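Local coordinates for protein 15-O-acetyltransferase (Fusarium sporotrichioides, PDB 3FOT) that transfers an acetyl group to the 15-hydroxyl of trichothecene intermediates on the biosynthetic route to mycotoxins such as T-2 toxin, at residues I62-A65 with S66-L69; Q72-K75 with E76-E79; A385-S388 with A389-I393. All coordinates share one frame; numbering follows the deposited sequence. Where two conformers were deposited one is given.

Interaction 1 of 3, residues I62-A65 with S66-L69; sequences IAPA and STLL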
loop_
_atom_site.group_PDB
_atom_site.type_symbol
_atom_site.label_atom_id
_atom_site.label_comp_id
_atom_site.label_asym_id
_atom_site.label_seq_id
_atom_site.Cartn_x
_atom_site.Cartn_y
_atom_site.Cartn_z
ATOM N N ILE A 62 -5.293 10.538 -24.752
ATOM C CA ILE A 62 -6.482 10.302 -25.583
ATOM C C ILE A 62 -7.261 11.587 -25.817
ATOM O O ILE A 62 -8.430 11.575 -26.217
ATOM C CB ILE A 62 -7.407 9.202 -25.018
ATOM C CG1 ILE A 62 -7.871 9.534 -23.586
ATOM C CG2 ILE A 62 -6.715 7.851 -25.106
ATOM C CD1 ILE A 62 -9.165 8.800 -23.188
ATOM N N ALA A 63 -6.595 12.703 -25.563
ATOM C CA ALA A 63 -7.227 13.997 -25.607
ATOM C C ALA A 63 -7.671 14.398 -27.026
ATOM O O ALA A 63 -7.150 13.858 -28.024
ATOM C CB ALA A 63 -6.280 15.039 -25.038
ATOM N N PRO A 64 -8.612 15.364 -27.105
ATOM C CA PRO A 64 -8.953 15.955 -28.401
ATOM C C PRO A 64 -7.661 16.477 -29.016
ATOM O O PRO A 64 -6.764 16.912 -28.286
ATOM C CB PRO A 64 -9.862 17.137 -28.039
ATOM C CG PRO A 64 -10.375 16.878 -26.654
ATOM C CD PRO A 64 -9.340 15.978 -25.980
ATOM N N ALA A 65 -7.556 16.440 -30.339
ATOM C CA ALA A 65 -6.320 16.873 -31.011
ATOM C C ALA A 65 -5.908 18.305 -30.642
ATOM O O ALA A 65 -4.710 18.627 -30.577
ATOM C CB ALA A 65 -6.488 16.748 -32.517
ATOM N N SER A 66 -6.899 19.143 -30.371
ATOM C CA SER A 66 -6.669 20.547 -30.016
ATOM C C SER A 66 -6.172 20.773 -28.571
ATOM O O SER A 66 -5.964 21.928 -28.156
ATOM C CB SER A 66 -7.955 21.336 -30.249
ATOM O OG SER A 66 -8.959 20.940 -29.341
ATOM N N THR A 67 -6.026 19.692 -27.798
ATOM C CA THR A 67 -5.440 19.796 -26.458
ATOM C C THR A 67 -3.938 19.572 -26.551
ATOM O O THR A 67 -3.501 18.475 -26.926
ATOM C CB THR A 67 -6.025 18.721 -25.521
ATOM O OG1 THR A 67 -7.391 19.023 -25.259
ATOM C CG2 THR A 67 -5.259 18.671 -24.191
ATOM N N LEU A 68 -3.151 20.586 -26.184
ATOM C CA LEU A 68 -1.704 20.482 -26.256
ATOM C C LEU A 68 -1.096 20.156 -24.894
ATOM O O LEU A 68 -1.113 20.994 -23.986
ATOM C CB LEU A 68 -1.131 21.809 -26.766
ATOM C CG LEU A 68 0.369 21.983 -26.928
ATOM C CD1 LEU A 68 0.985 20.827 -27.675
ATOM C CD2 LEU A 68 0.565 23.296 -27.688
ATOM N N LEU A 69 -0.525 18.965 -24.775
ATOM C CA LEU A 69 0.130 18.557 -23.545
ATOM C C LEU A 69 1.627 18.518 -23.723
ATOM O O LEU A 69 2.128 18.059 -24.760
ATOM C CB LEU A 69 -0.359 17.168 -23.140
ATOM C CG LEU A 69 -1.865 17.033 -22.877
ATOM C CD1 LEU A 69 -2.170 15.558 -22.551
ATOM C CD2 LEU A 69 -2.313 17.979 -21.754
HETATM O O HOH W 1 -3.404 16.045 -27.994
#
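The pyrrolidine ring of P64 has the hydroxyl of T67 over one of its faces, displaced toward the CD and CG side, with OG1 3.7 Å from CD; S66 OG approaches more obliquely near the CB corner, 4.1 Å away. These residues belong to a type I beta turn from P64 to T67, at the surface in the loop between strand 53-61 and helix 71-88. The turn is closed by T67 N, which donates to P64 O at 2.9 Å, fairly straight at the hydrogen (164°) but from well above the carbonyl plane. Proline suits the first position, where its missing N-H costs nothing because only its carbonyl is used. A65 and S66 take the two middle positions, a small residue and a small polar one on an exposed corner. T67 is divided by its first torsion (-69°): OG1 stands beside its own backbone N and faces the proline, whereas the methyl CG2 points to the alkyl side of A63. A63 is buried and bonded through its N to N61 OD1, and its side touches V459, so the chain just before the turn is tied to strand 457-469. A water donates to T67 O at 2.7 Å and is only weakly placed for P64 O. The tightest apolar touch is that of A63 CB on T67 CB, at 3.7 Å.

Interaction 2 of 3, residues Q72-K75 with E76-E79; sequences QNLK and EMFE
The opening turns of helix 71-88 carry a salt bridge one turn long, in which K75 NZ donates to E79 OE2 at 2.8 Å. The lysine chain runs out extended and then bends at its last torsion (chi4 65°), which turns the ammonium back onto the carboxylate; OE2 is met nearly along its C-O bond. The same NZ also donates to I125 O, so the charge is held by the helix and by the neighbouring strand 125-129 at once. This is i to i+4 pairing on an alpha helix, and the backbone bonds follow the same spacing, as in M77 N to N73 O at 3.0 Å. On another side of the helix N73 and M77 lie side by side, CE resting 3.3 Å from OD1. The amide of N73 is otherwise engaged with the chain just before the helix: OD1 accepts from T70 N and ND2 donates to L68 O, a fitting job for a side chain with both an acceptor and a donor. L74 and F78 lie on the buried side, against strand 158-163; F78 and the buried M77 also touch helix 191-205. L74 O lies at the edge of the F78 ring, 3.3 Å from CD2.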
loop_
_atom_site.group_PDB
_atom_site.type_symbol
_atom_site.label_atom_id
_atom_site.label_comp_id
_atom_site.label_asym_id
_atom_site.label_seq_id
_atom_site.Cartn_x
_atom_site.Cartn_y
_atom_site.Cartn_z
ATOM N N GLN A 72 6.336 19.949 -19.434
ATOM C CA GLN A 72 6.340 21.227 -18.726
ATOM C C GLN A 72 4.920 21.703 -18.285
ATOM O O GLN A 72 4.701 22.064 -17.116
ATOM C CB GLN A 72 7.099 22.287 -19.556
ATOM C CG GLN A 72 7.046 23.714 -18.971
ATOM C CD GLN A 72 8.055 24.699 -19.620
ATOM O OE1 GLN A 72 9.253 24.425 -19.687
ATOM N NE2 GLN A 72 7.574 25.849 -20.032
ATOM N N ASN A 73 3.930 21.653 -19.182
ATOM C CA ASN A 73 2.608 22.096 -18.772
ATOM C C ASN A 73 1.860 21.079 -17.899
ATOM O O ASN A 73 1.060 21.474 -17.048
ATOM C CB ASN A 73 1.770 22.763 -19.904
ATOM C CG ASN A 73 1.217 21.780 -20.925
ATOM O OD1 ASN A 73 1.149 20.582 -20.702
ATOM N ND2 ASN A 73 0.783 22.320 -22.078
ATOM N N LEU A 74 2.207 19.786 -18.025
ATOM C CA LEU A 74 1.650 18.779 -17.108
ATOM C C LEU A 74 2.156 19.002 -15.686
ATOM O O LEU A 74 1.391 18.923 -14.712
ATOM C CB LEU A 74 1.944 17.348 -17.584
ATOM C CG LEU A 74 1.069 16.888 -18.765
ATOM C CD1 LEU A 74 1.630 15.608 -19.423
ATOM C CD2 LEU A 74 -0.388 16.678 -18.298
ATOM N N LYS A 75 3.444 19.320 -15.570
ATOM C CA LYS A 75 4.033 19.622 -14.278
ATOM C C LYS A 75 3.305 20.832 -13.713
ATOM O O LYS A 75 2.922 20.844 -12.535
ATOM C CB LYS A 75 5.527 19.897 -14.423
ATOM C CG LYS A 75 6.190 20.468 -13.154
ATOM C CD LYS A 75 7.709 20.250 -13.193
ATOM C CE LYS A 75 8.441 21.285 -12.358
ATOM N NZ LYS A 75 8.175 21.221 -10.896
ATOM N N GLU A 76 3.074 21.842 -14.544
ATOM C CA GLU A 76 2.389 23.050 -14.032
ATOM C C GLU A 76 0.994 22.705 -13.487
ATOM O O GLU A 76 0.599 23.143 -12.391
ATOM C CB GLU A 76 2.330 24.146 -15.112
ATOM C CG GLU A 76 1.707 25.428 -14.588
ATOM C CD GLU A 76 1.372 26.464 -15.672
ATOM O OE1 GLU A 76 1.449 26.157 -16.882
ATOM O OE2 GLU A 76 0.996 27.588 -15.260
ATOM N N MET A 77 0.240 21.907 -14.247
ATOM C CA MET A 77 -1.129 21.506 -13.847
ATOM C C MET A 77 -1.120 20.649 -12.566
ATOM O O MET A 77 -1.974 20.806 -11.684
ATOM C CB MET A 77 -1.804 20.730 -14.988
ATOM C CG MET A 77 -2.023 21.541 -16.292
ATOM S SD MET A 77 -2.418 20.364 -17.609
ATOM C CE MET A 77 -1.714 21.096 -19.045
ATOM N N PHE A 78 -0.147 19.754 -12.451
ATOM C CA PHE A 78 -0.084 18.890 -11.253
ATOM C C PHE A 78 0.391 19.653 -10.022
ATOM O O PHE A 78 0.068 19.301 -8.896
ATOM C CB PHE A 78 0.777 17.659 -11.520
ATOM C CG PHE A 78 -0.006 16.521 -12.091
ATOM C CD1 PHE A 78 -0.864 15.770 -11.279
ATOM C CD2 PHE A 78 0.068 16.220 -13.432
ATOM C CE1 PHE A 78 -1.622 14.716 -11.827
ATOM C CE2 PHE A 78 -0.678 15.184 -13.996
ATOM C CZ PHE A 78 -1.512 14.424 -13.198
ATOM N N GLU A 79 1.161 20.711 -10.232
ATOM C CA GLU A 79 1.531 21.581 -9.109
ATOM C C GLU A 79 0.274 22.246 -8.547
ATOM O O GLU A 79 0.065 22.302 -7.329
ATOM C CB GLU A 79 2.538 22.638 -9.560
ATOM C CG GLU A 79 3.959 22.100 -9.775
ATOM C CD GLU A 79 4.820 23.156 -10.452
ATOM O OE1 GLU A 79 4.348 24.303 -10.582
ATOM O OE2 GLU A 79 5.958 22.858 -10.853
#

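Interaction 3 of 3, residues A385-S388 with A389-I393; sequences ALES and ACRNI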
loop_
_atom_site.group_PDB
_atom_site.type_symbol
_atom_site.label_atom_id
_atom_site.label_comp_id
_atom_site.label_asym_id
_atom_site.label_seq_id
_atom_site.Cartn_x
_atom_site.Cartn_y
_atom_site.Cartn_z
ATOM N N ALA A 385 -8.519 -29.089 -2.894
ATOM C CA ALA A 385 -7.467 -28.576 -2.018
ATOM C C ALA A 385 -7.603 -27.048 -1.884
ATOM O O ALA A 385 -7.563 -26.499 -0.767
ATOM C CB ALA A 385 -6.085 -28.963 -2.564
ATOM N N LEU A 386 -7.772 -26.360 -3.014
ATOM C CA LEU A 386 -7.967 -24.904 -2.971
ATOM C C LEU A 386 -9.209 -24.525 -2.184
ATOM O O LEU A 386 -9.161 -23.587 -1.385
ATOM C CB LEU A 386 -8.022 -24.324 -4.393
ATOM C CG LEU A 386 -6.681 -24.331 -5.109
ATOM C CD1 LEU A 386 -6.934 -24.276 -6.620
ATOM C CD2 LEU A 386 -5.797 -23.136 -4.648
ATOM N N GLU A 387 -10.312 -25.246 -2.404
ATOM C CA GLU A 387 -11.558 -24.993 -1.668
ATOM C C GLU A 387 -11.354 -25.166 -0.160
ATOM O O GLU A 387 -11.802 -24.332 0.633
ATOM C CB GLU A 387 -12.693 -25.893 -2.172
ATOM C CG GLU A 387 -13.218 -25.492 -3.541
ATOM C CD GLU A 387 -14.502 -26.186 -3.928
ATOM O OE1 GLU A 387 -14.809 -26.227 -5.131
ATOM O OE2 GLU A 387 -15.227 -26.657 -3.035
ATOM N N SER A 388 -10.673 -26.236 0.233
ATOM C CA SER A 388 -10.405 -26.518 1.664
ATOM C C SER A 388 -9.631 -25.362 2.283
ATOM O O SER A 388 -9.975 -24.842 3.358
ATOM C CB SER A 388 -9.565 -27.802 1.777
ATOM O OG SER A 388 -9.256 -28.120 3.124
ATOM N N ALA A 389 -8.554 -24.972 1.600
ATOM C CA ALA A 389 -7.718 -23.881 2.073
ATOM C C ALA A 389 -8.513 -22.573 2.178
ATOM O O ALA A 389 -8.429 -21.891 3.201
ATOM C CB ALA A 389 -6.519 -23.720 1.202
ATOM N N CYS A 390 -9.297 -22.243 1.147
ATOM C CA CYS A 390 -10.164 -21.039 1.196
ATOM C C CYS A 390 -11.108 -21.039 2.391
ATOM O O CYS A 390 -11.306 -20.010 3.016
ATOM C CB CYS A 390 -11.006 -20.885 -0.061
ATOM S SG CYS A 390 -10.065 -20.420 -1.535
ATOM N N ARG A 391 -11.708 -22.187 2.702
ATOM C CA ARG A 391 -12.631 -22.263 3.838
ATOM C C ARG A 391 -11.902 -22.057 5.173
ATOM O O ARG A 391 -12.426 -21.370 6.050
ATOM C CB ARG A 391 -13.410 -23.585 3.828
ATOM C CG ARG A 391 -14.269 -23.776 2.579
ATOM C CD ARG A 391 -15.281 -24.941 2.702
ATOM N NE ARG A 391 -16.008 -25.158 1.439
ATOM C CZ ARG A 391 -17.000 -24.385 0.998
ATOM N NH1 ARG A 391 -17.410 -23.339 1.710
ATOM N NH2 ARG A 391 -17.593 -24.655 -0.160
ATOM N N ASN A 392 -10.698 -22.629 5.294
ATOM C CA ASN A 392 -9.780 -22.405 6.430
ATOM C C ASN A 392 -9.403 -20.917 6.549
ATOM O O ASN A 392 -9.430 -20.328 7.637
ATOM C CB ASN A 392 -8.480 -23.212 6.273
ATOM C CG ASN A 392 -8.582 -24.667 6.757
ATOM O OD1 ASN A 392 -8.234 -24.969 7.887
ATOM N ND2 ASN A 392 -9.009 -25.569 5.885
ATOM N N ILE A 393 -9.034 -20.311 5.424
ATOM C CA ILE A 393 -8.686 -18.888 5.388
ATOM C C ILE A 393 -9.850 -17.997 5.837
ATOM O O ILE A 393 -9.686 -17.140 6.715
ATOM C CB ILE A 393 -8.176 -18.477 3.984
ATOM C CG1 ILE A 393 -6.867 -19.194 3.683
ATOM C CG2 ILE A 393 -7.971 -16.914 3.858
ATOM C CD1 ILE A 393 -6.636 -19.429 2.186
#
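With its CG anti to the carbonyl carbon (chi1 -84°), N392 folds its side chain back along the helix toward S388, and a chi2 near -95° turns the amide so that ND2 can reach S388 O. That bond is short and almost straight, 2.8 Å and 173° at the hydrogen. S388 O lies close to the plane of the N392 amide, while ND2 itself stands well above the plane of the S388 carbonyl. The backbone N of N392 donates to the same oxygen at 3.0 Å, much nearer that plane, so two N-H groups of one residue grip a single acceptor. Asparagine suits the place because its short amide can double the helical bond on a partly exposed side. Farther round, R391 lays CG alongside E387 O, 3.2 Å away. The buried side is built of small and branched residues: A389 and C390 both meet A312 of helix 306-321, where small side chains suit the face, and L386 meets L316. The i to i+4 bonds are those of an alpha helix, and its buried face of A389, C390 and I393, set against exposed R391, makes it amphipathic, packed on helix 306-321 and strand 358-365.

In the fold
Interactions 1 and 2 follow each other along the chain, their centres about 15 Å apart: the loop after strand 53-61 turns in 62-69 and leads into helix 71-88. They touch through the side chain of N73 and where L69 CD2 packs on L74 and M77, which joins the turn to the helix start. Both border the six-stranded mixed sheet that includes strands 53-61 and 158-163. Interaction 3 comes far later, on helix 379-401, about 49 Å from interaction 2 between centres and across the chain's centre from it. This separation is consistent with the two-domain build of BAHD acyltransferases.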